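Local coordinates for nuclear import protein MOG1 (Saccharomyces cerevisiae, PDB 1JHS) that takes part in the Ran GTPase system for nuclear protein import and poly(A)+ mRNA export and interacts with the Ran homologue GSP1, at residues E91-D96 and K159-R164. The protein carries 1 engineered substitution. Numbering follows the deposited sequence.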
# COMPACT_ATOMS: atom_id res chain seq x y z
N GLU A 91 10.66 8.24 -6.13
CA GLU A 91 11.78 7.37 -5.81
C GLU A 91 11.35 6.26 -4.87
O GLU A 91 10.40 6.42 -4.08
CB GLU A 91 12.95 8.16 -5.22
CG GLU A 91 12.75 8.82 -3.87
CD GLU A 91 14.02 9.60 -3.44
OE1 GLU A 91 14.06 10.10 -2.29
OE2 GLU A 91 14.96 9.72 -4.25
N ALA A 92 12.01 5.12 -5.00
CA ALA A 92 11.72 3.99 -4.14
C ALA A 92 12.64 4.11 -2.94
O ALA A 92 13.85 3.96 -3.09
CB ALA A 92 11.99 2.68 -4.90
N LEU A 93 12.07 4.42 -1.78
CA LEU A 93 12.86 4.54 -0.55
C LEU A 93 13.33 3.18 -0.07
O LEU A 93 14.36 3.06 0.59
CB LEU A 93 12.04 5.21 0.56
CG LEU A 93 11.43 6.57 0.24
CD1 LEU A 93 10.82 7.15 1.49
CD2 LEU A 93 12.50 7.50 -0.31
N GLN A 94 12.53 2.16 -0.37
CA GLN A 94 12.83 0.78 -0.01
C GLN A 94 12.20 -0.11 -1.08
O GLN A 94 11.19 0.25 -1.68
CB GLN A 94 12.23 0.44 1.36
CG GLN A 94 12.73 -0.88 1.91
CD GLN A 94 13.11 -0.78 3.37
OE1 GLN A 94 13.37 0.31 3.87
NE2 GLN A 94 13.16 -1.91 4.05
N GLU A 95 12.82 -1.27 -1.36
CA GLU A 95 12.25 -2.17 -2.36
C GLU A 95 12.78 -3.59 -2.19
O GLU A 95 13.93 -3.79 -1.81
CB GLU A 95 12.53 -1.68 -3.78
CG GLU A 95 14.01 -1.60 -4.15
CD GLU A 95 14.21 -1.14 -5.59
OE1 GLU A 95 14.23 -2.00 -6.51
OE2 GLU A 95 14.34 0.09 -5.81
N ASP A 96 11.93 -4.56 -2.48
CA ASP A 96 12.33 -5.96 -2.36
C ASP A 96 11.52 -6.90 -3.24
O ASP A 96 10.32 -6.71 -3.44
CB ASP A 96 12.14 -6.47 -0.93
CG ASP A 96 13.04 -5.79 0.09
OD1 ASP A 96 12.56 -4.88 0.82
OD2 ASP A 96 14.23 -6.17 0.17
N LYS A 159 17.14 12.31 3.82
CA LYS A 159 17.45 10.93 3.46
C LYS A 159 17.41 9.90 4.59
O LYS A 159 18.04 8.85 4.50
CB LYS A 159 18.80 10.88 2.75
CG LYS A 159 18.79 11.54 1.38
CD LYS A 159 19.93 11.03 0.54
CE LYS A 159 19.79 11.42 -0.92
NZ LYS A 159 20.91 10.84 -1.72
N GLU A 160 16.65 10.20 5.64
CA GLU A 160 16.50 9.29 6.77
C GLU A 160 15.09 8.72 6.71
O GLU A 160 14.12 9.45 6.50
CB GLU A 160 16.70 10.06 8.08
CG GLU A 160 16.79 9.18 9.31
CD GLU A 160 16.67 9.99 10.60
OE1 GLU A 160 16.96 11.21 10.57
OE2 GLU A 160 16.30 9.40 11.64
N LEU A 161 14.96 7.40 6.90
CA LEU A 161 13.66 6.75 6.85
C LEU A 161 12.94 6.85 8.18
O LEU A 161 13.37 6.26 9.16
CB LEU A 161 13.81 5.28 6.46
CG LEU A 161 12.55 4.49 6.12
CD1 LEU A 161 11.85 5.13 4.91
CD2 LEU A 161 12.92 3.05 5.82
N PRO A 162 11.82 7.58 8.22
CA PRO A 162 11.05 7.72 9.46
C PRO A 162 10.68 6.35 10.04
O PRO A 162 10.41 5.40 9.29
CB PRO A 162 9.81 8.51 9.03
CG PRO A 162 10.31 9.34 7.90
CD PRO A 162 11.21 8.38 7.13
N ALA A 163 10.68 6.23 11.36
CA ALA A 163 10.32 4.97 12.02
C ALA A 163 8.95 4.46 11.58
O ALA A 163 8.75 3.25 11.41
CB ALA A 163 10.31 5.13 13.54
N ARG A 164 8.00 5.37 11.43
CA ARG A 164 6.64 4.95 11.06
C ARG A 164 6.64 4.35 9.66
O ARG A 164 5.86 3.44 9.38
CB ARG A 164 5.66 6.13 11.13
CG ARG A 164 4.21 5.69 10.88
CD ARG A 164 3.20 6.72 11.40
NE ARG A 164 3.35 8.04 10.79
CZ ARG A 164 2.40 8.64 10.06
NH1 ARG A 164 1.24 8.03 9.84
NH2 ARG A 164 2.58 9.89 9.63
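L93 and Q94, at the corner that breaks edge strand 87-99 of the large antiparallel sheet, meet L161 in the loop that leads from helix 150-157 into helix 163-178. The contact illustrates how a single leucine can bridge a strand corner and an inter-helix loop through its two methyl groups, without any hydrogen bond between the segments. One branch, L161 CD1, lies 4.1 Å from L93 CD1, a methyl-to-methyl contact between side chains that run at a slant to each other. The other, L161 CD2, comes 3.4 Å from Q94 OE1; here the glutamine crosses the leucine at about a right angle and its amide oxygen rests against the methyl in van der Waals contact. L161 holds CG anti to its own N (chi1 -170°), which carries the fork across to the corner, whereas the Q94 chain bends at chi2 (135°), and its amide oxygen ends beside L161 CD2. Only 113 Å² is buried, both sides summed, and the three residues remain partly exposed, so this is a light surface contact. The loop is framed by helix ends: K159 is the C-prime residue of the Schellman motif closing helix 150-157, and P162 is the N-cap of helix 163-178. On the strand side, L93 and Q94 have backbone hydrogen bonds to L107 of strand 103-113, while Q94 also touches Y169 of helix 163-178, whose hydroxyl is hydrogen-bonded to D96.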